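Local coordinates for protein RNA-dependent RNA polymerase (Qualyub virus, PDB 6DX1) that probably acts as a deubiquitinating cysteine protease, this part of the viral polymerase polypeptide being its ovarian tumor (OTU) domain, at residues L111-I116 and T139-L144; V115-C120 and Q128-G133. All coordinates share one frame; numbering follows the deposited sequence.

Contact 1. Residues L111-I116 and T139-L144; sequences LKLTVI and TAINLL
Thr114, Val115 and Ile116 run alongside Ala140, Ile141 and Asn142 as neighbouring parallel strands, the axes of 114-116 and 140-144 inclined by only 12°. Ile116 bonds through both its N and its O: N donates to Ile141 O at 2.9 Å, and O accepts Leu143 N. Ile141 N in turn reaches Thr114 O at 2.8 Å, and Ala140 CA closes on the same oxygen at 3.1 Å, a CA-H...O contact.

Side chains alternate between two faces. On the face of Val115, Ile141 CD1 meets a methyl of each of two leucines. With CG between the backbone N and the carbonyl carbon (chi1 42°), Leu113 brings CD1 to 3.7 Å from Ile141 CD1; Leu111 CD1 reaches the same methyl, the Leu111 and Ile141 side chains crossing at about a right angle. Phe49 of helix 41-51 packs on both Leu113 and Ile141. On the face of Thr114, Ile116 CD1 rests on Ala140 CB at 3.7 Å and flanks Asn142 OD1, an oxygen bonded to Trp118 NE1. A water bonded to Thr114 OG1 donates to Thr139 O at 3.2 Å; Gly135 N also binds that hydroxyl.

The pairing thus joins two central strands of the OTU sheet, with an aliphatic cluster toward helix 41-51 and the buried Asn142 amide, whose ND2 bonds Tyr137 O, satisfied on the other face.

Contact 2. Residues V115-C120 and Q128-G133; sequences VIFWKC and QGIRWG
Val115 and Phe117 form hydrogen-bonded pairs with Trp132 and Ile130, the core of an antiparallel hairpin whose strand directions differ by 167°. Among the backbone bonds, Val115 and Trp132 exchange two, Trp132 N to Val115 O being 2.8 Å and nearly straight at 171°. Phe117 and Ile130 exchange two more, and Lys119 N donates to Gln128 O at 2.9 Å. Between them, CA-H...O contacts mark the non-hydrogen-bonded positions, such as Arg131 CA to Val115 O at 3.3 Å.

The aromatic contact is edge-to-face: Trp132 turns the edge of its six-membered ring toward Phe117, with centroids 4.7 Å apart and planes at 57°. Trp132 CZ3 stands over the centre of the Phe117 ring, while CH2 approaches Phe117 CE2 at 3.6 Å. The Trp132 edge also meets Val115 O in plane, through CE3 at 3.5 Å.

Apolar packing continues beside it, where Ile130 CG2, between its backbone N and carbonyl carbon, touches Phe117 CB at 3.5 Å. On the same face the extended chains of Lys119 and Gln128 lie side by side, pointing the same way, with Lys119 CD against the Gln128 chain. On the reverse face the aliphatic part of Arg131 lies beside Ile116, and Trp118 CE3 approaches Gly129 CA at 4.1 Å.

The chemistry divides the hairpin: Phe117 and Trp132 pack on Ala104 of helix 101-111, whereas across the sheet the Arg131 guanidinium is held by hydrogen bonds to Ser18 OG and Gly135 O and by a cation-pi contact with Trp10.

Both contacts use strand 114-120, sharing Val115 and Ile116, and their centres lie 8 Å apart: contact 1 adds strand 140-146 in parallel along one edge, contact 2 adds strand 125-132 in antiparallel along the other. Two probable hydrogen bonds tie them further: Trp118 N to Leu143 O at 2.9 Å extends the parallel pairing, and Trp118 NE1 to Asn142 OD1 at 2.8 Å connects the indole of contact 2 to the amide of contact 1. Packing adds Thr114 CG2 on Trp132 O (3.4 Å) and Leu144 CD1 on Cys120 CB (3.5 Å). Together they make 114-120 the middle strand of three in the mixed sheet of the OTU domain.

Contact 1. Residues L111-I116 and T139-L144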
ATOM      1  N   LEU A 111       6.125   9.522   2.901  1.00 17.70           N
ATOM      2  CA  LEU A 111       6.978   9.559   1.720  1.00 17.96           C
ATOM      3  C   LEU A 111       6.545  10.606   0.707  1.00 19.18           C
ATOM      4  O   LEU A 111       7.302  10.879  -0.230  1.00 19.89           O
ATOM      5  CB  LEU A 111       7.001   8.180   1.047  1.00 18.64           C
ATOM      6  CG  LEU A 111       7.481   7.043   1.956  1.00 21.74           C
ATOM      7  CD1 LEU A 111       7.219   5.707   1.291  1.00 20.66           C
ATOM      8  CD2 LEU A 111       8.974   7.200   2.274  1.00 27.55           C
ATOM      9  N   LYS A 112       5.350  11.185   0.873  1.00 20.99           N
ATOM     10  CA  LYS A 112       4.815  12.193  -0.042  1.00 20.39           C
ATOM     11  C   LYS A 112       4.700  11.641  -1.460  1.00 22.28           C
ATOM     12  O   LYS A 112       5.108  12.266  -2.443  1.00 23.38           O
ATOM     13  CB  LYS A 112       5.660  13.470  -0.001  1.00 21.23           C
ATOM     14  CG  LYS A 112       5.766  14.078   1.391  1.00 25.11           C
ATOM     15  CD  LYS A 112       4.411  14.579   1.881  1.00 28.72           C
ATOM     16  CE  LYS A 112       4.559  15.542   3.050  1.00 36.11           C
ATOM     17  NZ  LYS A 112       4.426  14.893   4.374  1.00 37.05           N
ATOM     18  N   LEU A 113       4.137  10.441  -1.567  1.00 22.16           N
ATOM     19  CA  LEU A 113       3.821   9.882  -2.864  1.00 23.23           C
ATOM     20  C   LEU A 113       2.532   9.092  -2.748  1.00 20.37           C
ATOM     21  O   LEU A 113       1.951   8.958  -1.666  1.00 24.93           O
ATOM     22  CB  LEU A 113       4.954   9.008  -3.402  1.00 25.96           C
ATOM     23  CG  LEU A 113       5.635   8.068  -2.414  1.00 22.66           C
ATOM     24  CD1 LEU A 113       4.713   6.992  -1.892  1.00 26.00           C
ATOM     25  CD2 LEU A 113       6.853   7.445  -3.078  1.00 24.02           C
ATOM     26  N   THR A 114       2.103   8.558  -3.876  1.00 17.73           N
ATOM     27  CA  THR A 114       0.850   7.835  -3.955  1.00 17.80           C
ATOM     28  C   THR A 114       1.100   6.342  -3.779  1.00 18.51           C
ATOM     29  O   THR A 114       2.128   5.822  -4.211  1.00 17.99           O
ATOM     30  CB  THR A 114       0.196   8.152  -5.300  1.00 19.79           C
ATOM     31  OG1 THR A 114      -0.070   9.560  -5.340  1.00 21.68           O
ATOM     32  CG2 THR A 114      -1.082   7.365  -5.523  1.00 19.18           C
ATOM     33  N   VAL A 115       0.168   5.661  -3.108  1.00 17.90           N
ATOM     34  CA  VAL A 115       0.206   4.213  -2.929  1.00 17.04           C
ATOM     35  C   VAL A 115      -1.070   3.648  -3.538  1.00 18.23           C
ATOM     36  O   VAL A 115      -2.166   4.136  -3.230  1.00 18.93           O
ATOM     37  CB  VAL A 115       0.310   3.828  -1.438  1.00 18.09           C
ATOM     38  CG1 VAL A 115       0.300   2.302  -1.265  1.00 18.46           C
ATOM     39  CG2 VAL A 115       1.550   4.441  -0.792  1.00 19.27           C
ATOM     40  N   ILE A 116      -0.940   2.631  -4.395  1.00 15.54           N
ATOM     41  CA  ILE A 116      -2.095   2.034  -5.064  1.00 14.72           C
ATOM     42  C   ILE A 116      -2.095   0.526  -4.847  1.00 17.96           C
ATOM     43  O   ILE A 116      -1.062  -0.131  -5.025  1.00 17.47           O
ATOM     44  CB  ILE A 116      -2.120   2.348  -6.570  1.00 16.04           C
ATOM     45  CG1 ILE A 116      -2.030   3.856  -6.797  1.00 18.73           C
ATOM     46  CG2 ILE A 116      -3.407   1.800  -7.190  1.00 17.52           C
ATOM     47  CD1 ILE A 116      -1.850   4.201  -8.286  1.00 19.23           C
ATOM     48  N   THR A 139       3.747   7.659 -10.696  1.00 30.22           N
ATOM     49  CA  THR A 139       4.305   8.325  -9.522  1.00 33.55           C
ATOM     50  C   THR A 139       3.905   7.624  -8.227  1.00 36.38           C
ATOM     51  O   THR A 139       3.818   8.261  -7.167  1.00 35.94           O
ATOM     52  CB  THR A 139       3.870   9.784  -9.461  1.00 37.34           C
ATOM     53  OG1 THR A 139       2.479   9.848  -9.111  1.00 35.34           O
ATOM     54  CG2 THR A 139       4.109  10.469 -10.809  1.00 36.23           C
ATOM     55  N   ALA A 140       3.640   6.325  -8.296  1.00 24.89           N
ATOM     56  CA  ALA A 140       3.097   5.615  -7.148  1.00 19.64           C
ATOM     57  C   ALA A 140       3.961   4.419  -6.777  1.00 18.28           C
ATOM     58  O   ALA A 140       4.745   3.897  -7.584  1.00 21.32           O
ATOM     59  CB  ALA A 140       1.663   5.124  -7.411  1.00 19.25           C
ATOM     60  N   ILE A 141       3.801   4.001  -5.524  1.00 16.92           N
ATOM     61  CA  ILE A 141       4.140   2.639  -5.127  1.00 17.55           C
ATOM     62  C   ILE A 141       2.941   1.777  -5.511  1.00 17.63           C
ATOM     63  O   ILE A 141       1.857   1.930  -4.944  1.00 18.46           O
ATOM     64  CB  ILE A 141       4.433   2.534  -3.629  1.00 18.55           C
ATOM     65  CG1 ILE A 141       5.522   3.527  -3.217  1.00 19.72           C
ATOM     66  CG2 ILE A 141       4.827   1.098  -3.266  1.00 18.51           C
ATOM     67  CD1 ILE A 141       5.833   3.510  -1.716  1.00 19.50           C
ATOM     68  N   ASN A 142       3.129   0.894  -6.481  1.00 16.75           N
ATOM     69  CA  ASN A 142       2.077   0.031  -7.000  1.00 17.19           C
ATOM     70  C   ASN A 142       2.197  -1.359  -6.395  1.00 18.68           C
ATOM     71  O   ASN A 142       3.245  -1.991  -6.505  1.00 17.82           O
ATOM     72  CB  ASN A 142       2.164  -0.067  -8.526  1.00 17.08           C
ATOM     73  CG  ASN A 142       1.927   1.268  -9.204  1.00 19.23           C
ATOM     74  OD1 ASN A 142       0.784   1.650  -9.447  1.00 17.90           O
ATOM     75  ND2 ASN A 142       3.003   1.994  -9.493  1.00 18.73           N
ATOM     76  N   LEU A 143       1.112  -1.847  -5.791  1.00 15.36           N
ATOM     77  CA  LEU A 143       1.092  -3.181  -5.206  1.00 16.08           C
ATOM     78  C   LEU A 143       0.028  -4.036  -5.885  1.00 18.39           C
ATOM     79  O   LEU A 143      -1.075  -3.559  -6.189  1.00 17.91           O
ATOM     80  CB  LEU A 143       0.807  -3.124  -3.700  1.00 17.63           C
ATOM     81  CG  LEU A 143       1.760  -2.342  -2.799  1.00 19.34           C
ATOM     82  CD1 LEU A 143       1.534  -2.755  -1.350  1.00 24.06           C
ATOM     83  CD2 LEU A 143       3.208  -2.561  -3.190  1.00 22.24           C
ATOM     84  N   LEU A 144       0.348  -5.304  -6.123  1.00 15.42           N
ATOM     85  CA  LEU A 144      -0.644  -6.242  -6.631  1.00 15.57           C
ATOM     86  C   LEU A 144      -1.306  -6.879  -5.417  1.00 19.63           C
ATOM     87  O   LEU A 144      -0.635  -7.534  -4.609  1.00 18.12           O
ATOM     88  CB  LEU A 144      -0.013  -7.293  -7.540  1.00 16.69           C
ATOM     89  CG  LEU A 144      -1.003  -8.153  -8.323  1.00 18.50           C
ATOM     90  CD1 LEU A 144      -1.676  -7.329  -9.427  1.00 17.67           C
ATOM     91  CD2 LEU A 144      -0.326  -9.391  -8.920  1.00 19.75           C
TER
HETATM   92  O   HOH W   1       2.293  10.873  -6.035  1.00 34.55           O

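Contact 2. Residues V115-C120 and Q128-G133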
ATOM      1  N   VAL A 115       0.168   5.661  -3.108  1.00 17.90           N
ATOM      2  CA  VAL A 115       0.206   4.213  -2.929  1.00 17.04           C
ATOM      3  C   VAL A 115      -1.070   3.648  -3.538  1.00 18.23           C
ATOM      4  O   VAL A 115      -2.166   4.136  -3.230  1.00 18.93           O
ATOM      5  CB  VAL A 115       0.310   3.828  -1.438  1.00 18.09           C
ATOM      6  CG1 VAL A 115       0.300   2.302  -1.265  1.00 18.46           C
ATOM      7  CG2 VAL A 115       1.550   4.441  -0.792  1.00 19.27           C
ATOM      8  N   ILE A 116      -0.940   2.631  -4.395  1.00 15.54           N
ATOM      9  CA  ILE A 116      -2.095   2.034  -5.064  1.00 14.72           C
ATOM     10  C   ILE A 116      -2.095   0.526  -4.847  1.00 17.96           C
ATOM     11  O   ILE A 116      -1.062  -0.131  -5.025  1.00 17.47           O
ATOM     12  CB  ILE A 116      -2.120   2.348  -6.570  1.00 16.04           C
ATOM     13  CG1 ILE A 116      -2.030   3.856  -6.797  1.00 18.73           C
ATOM     14  CG2 ILE A 116      -3.407   1.800  -7.190  1.00 17.52           C
ATOM     15  CD1 ILE A 116      -1.850   4.201  -8.286  1.00 19.23           C
ATOM     16  N   PHE A 117      -3.251  -0.012  -4.449  1.00 13.96           N
ATOM     17  CA  PHE A 117      -3.510  -1.454  -4.415  1.00 14.59           C
ATOM     18  C   PHE A 117      -4.323  -1.826  -5.647  1.00 17.64           C
ATOM     19  O   PHE A 117      -5.464  -1.364  -5.797  1.00 17.97           O
ATOM     20  CB  PHE A 117      -4.331  -1.867  -3.190  1.00 15.78           C
ATOM     21  CG  PHE A 117      -3.693  -1.605  -1.839  1.00 15.39           C
ATOM     22  CD1 PHE A 117      -2.390  -1.145  -1.701  1.00 19.08           C
ATOM     23  CD2 PHE A 117      -4.449  -1.847  -0.684  1.00 15.94           C
ATOM     24  CE1 PHE A 117      -1.846  -0.928  -0.427  1.00 18.93           C
ATOM     25  CE2 PHE A 117      -3.915  -1.633   0.585  1.00 16.76           C
ATOM     26  CZ  PHE A 117      -2.620  -1.178   0.719  1.00 17.77           C
ATOM     27  N   TRP A 118      -3.781  -2.710  -6.481  1.00 14.58           N
ATOM     28  CA  TRP A 118      -4.459  -3.159  -7.693  1.00 15.54           C
ATOM     29  C   TRP A 118      -4.978  -4.576  -7.459  1.00 18.92           C
ATOM     30  O   TRP A 118      -4.185  -5.514  -7.304  1.00 17.91           O
ATOM     31  CB  TRP A 118      -3.499  -3.119  -8.881  1.00 16.11           C
ATOM     32  CG  TRP A 118      -2.933  -1.769  -9.237  1.00 15.27           C
ATOM     33  CD1 TRP A 118      -1.642  -1.337  -9.046  1.00 16.57           C
ATOM     34  CD2 TRP A 118      -3.617  -0.700  -9.908  1.00 18.62           C
ATOM     35  NE1 TRP A 118      -1.487  -0.051  -9.549  1.00 16.73           N
ATOM     36  CE2 TRP A 118      -2.687   0.355 -10.082  1.00 18.34           C
ATOM     37  CE3 TRP A 118      -4.930  -0.528 -10.369  1.00 19.32           C
ATOM     38  CZ2 TRP A 118      -3.029   1.565 -10.702  1.00 19.30           C
ATOM     39  CZ3 TRP A 118      -5.268   0.678 -10.987  1.00 19.84           C
ATOM     40  CH2 TRP A 118      -4.326   1.704 -11.143  1.00 17.87           C
ATOM     41  N   LYS A 119      -6.304  -4.732  -7.455  1.00 15.63           N
ATOM     42  CA  LYS A 119      -6.933  -6.013  -7.131  1.00 17.96           C
ATOM     43  C   LYS A 119      -6.823  -6.990  -8.295  1.00 18.65           C
ATOM     44  O   LYS A 119      -7.232  -6.679  -9.420  1.00 17.15           O
ATOM     45  CB  LYS A 119      -8.408  -5.795  -6.784  1.00 17.94           C
ATOM     46  CG  LYS A 119      -9.176  -7.087  -6.512  1.00 22.21           C
ATOM     47  CD  LYS A 119     -10.674  -6.794  -6.370  1.00 25.92           C
ATOM     48  CE  LYS A 119     -11.432  -8.040  -5.932  1.00 33.24           C
ATOM     49  NZ  LYS A 119     -12.899  -7.808  -5.989  1.00 36.20           N
ATOM     50  N   CYS A 120      -6.316  -8.194  -8.026  1.00 18.50           N
ATOM     51  CA  CYS A 120      -6.127  -9.178  -9.088  1.00 17.42           C
ATOM     52  C   CYS A 120      -6.312 -10.568  -8.498  1.00 20.59           C
ATOM     53  O   CYS A 120      -5.607 -10.929  -7.556  1.00 21.46           O
ATOM     54  CB  CYS A 120      -4.735  -9.040  -9.722  1.00 19.64           C
ATOM     55  SG  CYS A 120      -4.316 -10.334 -10.942  1.00 21.33           S
ATOM     56  N   GLN A 128      -9.858  -3.676 -10.061  1.00 19.14           N
ATOM     57  CA  GLN A 128     -10.157  -2.554  -9.172  1.00 17.93           C
ATOM     58  C   GLN A 128      -8.858  -1.945  -8.669  1.00 21.69           C
ATOM     59  O   GLN A 128      -7.818  -2.609  -8.614  1.00 18.81           O
ATOM     60  CB  GLN A 128     -10.977  -2.976  -7.943  1.00 19.75           C
ATOM     61  CG  GLN A 128     -12.297  -3.631  -8.200  1.00 25.88           C
ATOM     62  CD  GLN A 128     -13.032  -3.926  -6.903  1.00 30.29           C
ATOM     63  OE1 GLN A 128     -12.735  -3.335  -5.854  1.00 36.46           O
ATOM     64  NE2 GLN A 128     -13.991  -4.835  -6.965  1.00 33.95           N
ATOM     65  N   GLY A 129      -8.946  -0.687  -8.259  1.00 19.11           N
ATOM     66  CA  GLY A 129      -7.847  -0.027  -7.582  1.00 17.85           C
ATOM     67  C   GLY A 129      -8.349   0.741  -6.375  1.00 19.09           C
ATOM     68  O   GLY A 129      -9.482   1.222  -6.345  1.00 19.80           O
ATOM     69  N   ILE A 130      -7.499   0.816  -5.356  1.00 16.03           N
ATOM     70  CA  ILE A 130      -7.725   1.728  -4.241  1.00 17.48           C
ATOM     71  C   ILE A 130      -6.425   2.487  -4.033  1.00 19.36           C
ATOM     72  O   ILE A 130      -5.336   1.914  -4.145  1.00 17.99           O
ATOM     73  CB  ILE A 130      -8.193   1.000  -2.961  1.00 21.33           C
ATOM     74  CG1 ILE A 130      -8.433   1.993  -1.826  1.00 18.49           C
ATOM     75  CG2 ILE A 130      -7.223  -0.057  -2.538  1.00 24.17           C
ATOM     76  CD1 ILE A 130      -9.524   1.525  -0.862  1.00 24.84           C
ATOM     77  N   ARG A 131      -6.536   3.786  -3.793  1.00 17.43           N
ATOM     78  CA  ARG A 131      -5.395   4.679  -3.927  1.00 17.83           C
ATOM     79  C   ARG A 131      -5.342   5.623  -2.739  1.00 20.10           C
ATOM     80  O   ARG A 131      -6.381   6.113  -2.290  1.00 19.35           O
ATOM     81  CB  ARG A 131      -5.522   5.458  -5.246  1.00 20.38           C
ATOM     82  CG  ARG A 131      -4.661   6.680  -5.417  1.00 24.88           C
ATOM     83  CD  ARG A 131      -5.015   7.328  -6.770  1.00 22.85           C
ATOM     84  NE  ARG A 131      -6.229   8.149  -6.720  1.00 20.81           N
ATOM     85  CZ  ARG A 131      -6.371   9.274  -7.410  1.00 23.16           C
ATOM     86  NH1 ARG A 131      -5.382   9.685  -8.199  1.00 24.20           N
ATOM     87  NH2 ARG A 131      -7.485   9.993  -7.316  1.00 23.80           N
ATOM     88  N   TRP A 132      -4.132   5.868  -2.226  1.00 16.59           N
ATOM     89  CA  TRP A 132      -3.886   6.908  -1.225  1.00 17.64           C
ATOM     90  C   TRP A 132      -2.972   7.945  -1.861  1.00 20.27           C
ATOM     91  O   TRP A 132      -1.837   7.623  -2.228  1.00 19.88           O
ATOM     92  CB  TRP A 132      -3.249   6.336   0.052  1.00 18.95           C
ATOM     93  CG  TRP A 132      -4.186   5.471   0.812  1.00 17.80           C
ATOM     94  CD1 TRP A 132      -4.917   5.828   1.904  1.00 16.64           C
ATOM     95  CD2 TRP A 132      -4.525   4.104   0.529  1.00 17.72           C
ATOM     96  NE1 TRP A 132      -5.686   4.775   2.323  1.00 18.71           N
ATOM     97  CE2 TRP A 132      -5.468   3.704   1.498  1.00 18.65           C
ATOM     98  CE3 TRP A 132      -4.114   3.179  -0.443  1.00 17.47           C
ATOM     99  CZ2 TRP A 132      -6.014   2.423   1.528  1.00 19.21           C
ATOM    100  CZ3 TRP A 132      -4.658   1.901  -0.418  1.00 17.80           C
ATOM    101  CH2 TRP A 132      -5.604   1.538   0.562  1.00 18.29           C
ATOM    102  N   GLY A 133      -3.464   9.173  -1.995  1.00 17.85           N
ATOM    103  CA  GLY A 133      -2.775  10.225  -2.721  1.00 19.41           C
ATOM    104  C   GLY A 133      -3.421  10.499  -4.071  1.00 23.23           C
ATOM    105  O   GLY A 133      -4.330   9.802  -4.519  1.00 22.59           O
TER